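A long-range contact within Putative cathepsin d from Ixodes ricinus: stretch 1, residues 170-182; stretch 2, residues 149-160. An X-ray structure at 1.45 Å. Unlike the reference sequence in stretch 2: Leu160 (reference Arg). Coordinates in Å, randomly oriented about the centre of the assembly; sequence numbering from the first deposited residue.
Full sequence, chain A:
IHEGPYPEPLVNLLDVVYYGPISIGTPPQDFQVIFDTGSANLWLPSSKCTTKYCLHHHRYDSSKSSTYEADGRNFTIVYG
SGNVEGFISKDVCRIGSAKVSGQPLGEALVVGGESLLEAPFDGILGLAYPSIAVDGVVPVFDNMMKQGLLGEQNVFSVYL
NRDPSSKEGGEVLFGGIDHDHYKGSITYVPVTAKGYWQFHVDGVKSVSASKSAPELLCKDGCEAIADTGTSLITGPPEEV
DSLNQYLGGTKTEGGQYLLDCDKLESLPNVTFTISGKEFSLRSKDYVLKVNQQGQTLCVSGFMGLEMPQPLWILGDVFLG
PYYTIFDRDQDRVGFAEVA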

# COMPACT_ATOMS: atom_id res chain seq x y z
N GLY A 170 11.82 -1.39 -4.92
CA GLY A 170 11.02 -0.18 -4.92
C GLY A 170 11.64 0.89 -4.04
O GLY A 170 12.68 0.67 -3.45
N GLU A 171 10.96 2.01 -3.93
CA GLU A 171 11.41 3.14 -3.14
C GLU A 171 10.24 3.96 -2.69
O GLU A 171 9.35 4.23 -3.48
CB GLU A 171 12.35 4.03 -3.95
CG GLU A 171 12.77 5.31 -3.27
CD GLU A 171 13.69 6.14 -4.13
OE1 GLU A 171 14.90 5.89 -4.01
OE2 GLU A 171 13.22 6.96 -4.96
N VAL A 172 10.26 4.40 -1.43
CA VAL A 172 9.44 5.53 -1.02
C VAL A 172 10.38 6.72 -0.85
O VAL A 172 11.28 6.65 -0.02
CB VAL A 172 8.65 5.28 0.28
CG1 VAL A 172 7.77 6.48 0.57
CG2 VAL A 172 7.78 4.02 0.19
N LEU A 173 10.19 7.77 -1.65
CA LEU A 173 11.03 8.96 -1.56
C LEU A 173 10.32 10.01 -0.74
O LEU A 173 9.35 10.62 -1.19
CB LEU A 173 11.37 9.49 -2.94
CG LEU A 173 12.28 10.72 -2.97
CD1 LEU A 173 13.64 10.40 -2.39
CD2 LEU A 173 12.45 11.15 -4.41
N PHE A 174 10.81 10.23 0.47
CA PHE A 174 10.22 11.25 1.34
C PHE A 174 10.76 12.64 1.03
O PHE A 174 11.96 12.87 1.14
CB PHE A 174 10.47 10.88 2.81
CG PHE A 174 9.71 9.66 3.25
CD1 PHE A 174 8.39 9.76 3.64
CD2 PHE A 174 10.29 8.40 3.23
CE1 PHE A 174 7.66 8.63 4.00
CE2 PHE A 174 9.57 7.27 3.61
CZ PHE A 174 8.27 7.40 4.00
N GLY A 175 9.88 13.56 0.63
CA GLY A 175 10.30 14.94 0.36
C GLY A 175 10.79 15.18 -1.05
O GLY A 175 11.48 16.15 -1.31
N GLY A 176 10.40 14.33 -1.99
CA GLY A 176 10.78 14.58 -3.37
C GLY A 176 10.03 13.75 -4.38
O GLY A 176 9.30 12.80 -4.00
N ILE A 177 10.21 14.10 -5.65
CA ILE A 177 9.68 13.37 -6.81
C ILE A 177 10.86 13.11 -7.72
O ILE A 177 11.50 14.06 -8.13
CB ILE A 177 8.64 14.21 -7.60
CG1 ILE A 177 7.53 14.77 -6.70
CG2 ILE A 177 8.07 13.39 -8.75
CD1 ILE A 177 6.61 15.78 -7.39
N ASP A 178 11.16 11.84 -8.03
CA ASP A 178 12.36 11.49 -8.80
C ASP A 178 11.93 11.23 -10.24
O ASP A 178 11.34 10.19 -10.54
CB ASP A 178 13.02 10.26 -8.20
CG ASP A 178 14.35 9.94 -8.81
OD1 ASP A 178 14.75 10.53 -9.83
OD2 ASP A 178 15.04 9.08 -8.23
N HIS A 179 12.29 12.14 -11.15
CA HIS A 179 11.97 11.97 -12.57
C HIS A 179 12.76 10.81 -13.18
O HIS A 179 12.41 10.35 -14.25
CB HIS A 179 12.20 13.29 -13.34
CG HIS A 179 11.36 13.44 -14.59
ND1 HIS A 179 11.06 12.39 -15.43
CD2 HIS A 179 10.74 14.52 -15.11
CE1 HIS A 179 10.32 12.83 -16.43
NE2 HIS A 179 10.11 14.12 -16.26
N ASP A 180 13.78 10.26 -12.50
CA ASP A 180 14.41 9.06 -13.00
C ASP A 180 13.55 7.81 -12.78
O ASP A 180 13.90 6.75 -13.27
CB ASP A 180 15.84 8.93 -12.48
CG ASP A 180 16.78 10.00 -13.07
OD1 ASP A 180 16.54 10.40 -14.25
OD2 ASP A 180 17.70 10.45 -12.33
N HIS A 181 12.42 7.94 -12.07
CA HIS A 181 11.46 6.85 -11.98
C HIS A 181 10.24 7.00 -12.85
O HIS A 181 9.35 6.14 -12.78
CB HIS A 181 10.98 6.65 -10.54
CG HIS A 181 12.01 6.07 -9.64
ND1 HIS A 181 12.70 4.91 -9.95
CD2 HIS A 181 12.45 6.45 -8.42
CE1 HIS A 181 13.54 4.64 -8.97
NE2 HIS A 181 13.41 5.56 -8.04
N TYR A 182 10.17 8.02 -13.71
CA TYR A 182 9.00 8.14 -14.57
C TYR A 182 9.34 8.78 -15.91
O TYR A 182 10.37 9.46 -16.05
CB TYR A 182 7.83 8.85 -13.87
CG TYR A 182 7.89 10.38 -13.82
CD1 TYR A 182 7.38 11.15 -14.88
CD2 TYR A 182 8.38 11.05 -12.72
CE1 TYR A 182 7.39 12.54 -14.81
CE2 TYR A 182 8.41 12.43 -12.66
CZ TYR A 182 7.88 13.17 -13.72
OH TYR A 182 7.90 14.53 -13.65
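Stretch 2 149-160: LLGEQNVFSVYL

How does the backbone of stretch 2 run against stretch 1? Residues 155-160 form a strand that lies antiparallel beside strand 170-174, their N-to-C directions 179° apart and their axes approaching to 4.6 Å. Before it, a type II' turn from Leu150 to Gln153 leads the chain in. In register, Leu160 faces Gly170 (CA to CA 4.3 Å), Val158 faces Val172 (4.7 Å between CA atoms) and Phe156 faces Phe174 (4.5 Å between CA atoms). An ideal CB on Gly170 would stand 2.6 Å from Tyr159 O, a clash, so the bare glycine leaves room for the neighbouring backbone.

What ties the strands together? Tyr159 and Glu171 exchange two hydrogen bonds, Tyr159 N to Glu171 O at 3.0 Å and Glu171 N to Tyr159 O at 2.8 Å. Ser157 and Leu173 repeat the pattern: Ser157 N to Leu173 O is 3.0 Å, and Leu173 N to Ser157 O is 2.8 Å. Past the end of strand 170-174, Gly175 N donates to Val155 O at 2.7 Å, from within the type II turn that runs from Leu173 to Gly176.

Which side chains pack on the face bearing Val172 and Phe174? Val158 and Phe156 join them there. Val172 CG1 lies 4.3 Å from Val158 CG2 and 4.1 Å from Phe156 CD1, while Phe174 CD1 meets Phe156 CB at 4.0 Å. Leu150 CD1, reaching in from the turn, comes within 4.3 Å of Phe174 CB.

What happens on the face that carries Glu171, Leu173, Ser157 and Tyr159? Tyr159 stacks on His181 in an offset arrangement, the ring planes 10° apart, with Tyr159 CD2 3.6 Å from His181 CE1. Ser157 OG donates a hydrogen bond to Gly176 O at 2.8 Å, fastening the turn to the strand. A water bridges the two stretches, its O donating to Ser157 O (3.1 Å) and to Glu171 OE2 (2.8 Å).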

# COMPACT_ATOMS: atom_id res chain seq x y z
N LEU A 149 11.26 18.46 8.23
CA LEU A 149 12.31 17.62 7.66
C LEU A 149 12.27 17.51 6.13
O LEU A 149 13.25 17.11 5.53
CB LEU A 149 12.24 16.21 8.26
CG LEU A 149 12.35 16.15 9.78
CD1 LEU A 149 12.25 14.71 10.24
CD2 LEU A 149 13.64 16.80 10.24
N LEU A 150 11.15 17.89 5.52
CA LEU A 150 11.02 17.89 4.06
C LEU A 150 11.24 19.27 3.45
O LEU A 150 11.03 19.48 2.25
CB LEU A 150 9.64 17.39 3.63
CG LEU A 150 9.17 15.98 4.05
CD1 LEU A 150 10.32 14.99 4.14
CD2 LEU A 150 8.36 15.97 5.33
N GLY A 151 11.65 20.24 4.25
CA GLY A 151 11.76 21.59 3.72
C GLY A 151 10.40 22.07 3.29
O GLY A 151 9.43 21.98 4.06
N GLU A 152 10.33 22.56 2.06
CA GLU A 152 9.09 23.04 1.45
C GLU A 152 8.41 22.07 0.48
O GLU A 152 7.48 22.46 -0.23
CB GLU A 152 9.37 24.35 0.72
CG GLU A 152 9.93 25.43 1.62
CD GLU A 152 8.88 25.95 2.55
OE1 GLU A 152 7.80 26.35 2.05
OE2 GLU A 152 9.12 25.95 3.78
N GLN A 153 8.88 20.82 0.45
CA GLN A 153 8.38 19.84 -0.50
C GLN A 153 7.73 18.69 0.28
O GLN A 153 8.33 17.61 0.44
CB GLN A 153 9.53 19.39 -1.40
CG GLN A 153 9.23 18.31 -2.44
CD GLN A 153 8.12 18.67 -3.43
OE1 GLN A 153 7.14 19.33 -3.08
NE2 GLN A 153 8.26 18.21 -4.68
N ASN A 154 6.51 18.91 0.74
CA ASN A 154 5.80 17.97 1.60
C ASN A 154 5.01 16.96 0.77
O ASN A 154 3.78 16.92 0.78
CB ASN A 154 4.92 18.69 2.62
CG ASN A 154 5.72 19.57 3.54
OD1 ASN A 154 6.59 19.09 4.28
ND2 ASN A 154 5.48 20.87 3.47
N VAL A 155 5.78 16.16 0.04
CA VAL A 155 5.26 15.07 -0.77
C VAL A 155 6.12 13.85 -0.54
O VAL A 155 7.25 13.94 -0.07
CB VAL A 155 5.29 15.41 -2.30
CG1 VAL A 155 4.70 16.79 -2.57
CG2 VAL A 155 6.67 15.23 -2.91
N PHE A 156 5.57 12.67 -0.85
CA PHE A 156 6.37 11.47 -0.97
C PHE A 156 5.94 10.74 -2.23
O PHE A 156 4.78 10.80 -2.63
CB PHE A 156 6.33 10.58 0.28
CG PHE A 156 4.96 10.09 0.67
CD1 PHE A 156 4.46 8.91 0.13
CD2 PHE A 156 4.14 10.82 1.53
CE1 PHE A 156 3.20 8.46 0.47
CE2 PHE A 156 2.87 10.36 1.89
CZ PHE A 156 2.40 9.17 1.34
N SER A 157 6.91 10.12 -2.88
CA SER A 157 6.69 9.48 -4.16
C SER A 157 7.11 8.01 -4.15
O SER A 157 8.17 7.69 -3.61
CB SER A 157 7.47 10.20 -5.24
OG SER A 157 7.10 11.56 -5.30
N VAL A 158 6.28 7.14 -4.71
CA VAL A 158 6.46 5.70 -4.59
C VAL A 158 6.70 5.00 -5.94
O VAL A 158 5.93 5.14 -6.87
CB VAL A 158 5.25 5.05 -3.88
CG1 VAL A 158 5.48 3.55 -3.76
CG2 VAL A 158 4.96 5.70 -2.53
N TYR A 159 7.83 4.32 -6.02
CA TYR A 159 8.18 3.42 -7.10
C TYR A 159 8.07 1.99 -6.59
O TYR A 159 8.71 1.66 -5.57
CB TYR A 159 9.63 3.71 -7.56
CG TYR A 159 10.22 2.62 -8.41
CD1 TYR A 159 9.63 2.26 -9.62
CD2 TYR A 159 11.34 1.91 -7.99
CE1 TYR A 159 10.12 1.21 -10.38
CE2 TYR A 159 11.88 0.89 -8.77
CZ TYR A 159 11.26 0.55 -9.96
OH TYR A 159 11.77 -0.50 -10.72
N LEU A 160 7.33 1.14 -7.31
CA LEU A 160 7.24 -0.30 -7.04
C LEU A 160 7.69 -1.05 -8.28
O LEU A 160 7.13 -0.86 -9.34
CB LEU A 160 5.83 -0.71 -6.65
CG LEU A 160 5.20 0.04 -5.48
CD1 LEU A 160 3.78 -0.45 -5.24
CD2 LEU A 160 6.00 -0.07 -4.19
O HOH W 1 10.53 7.35 -5.59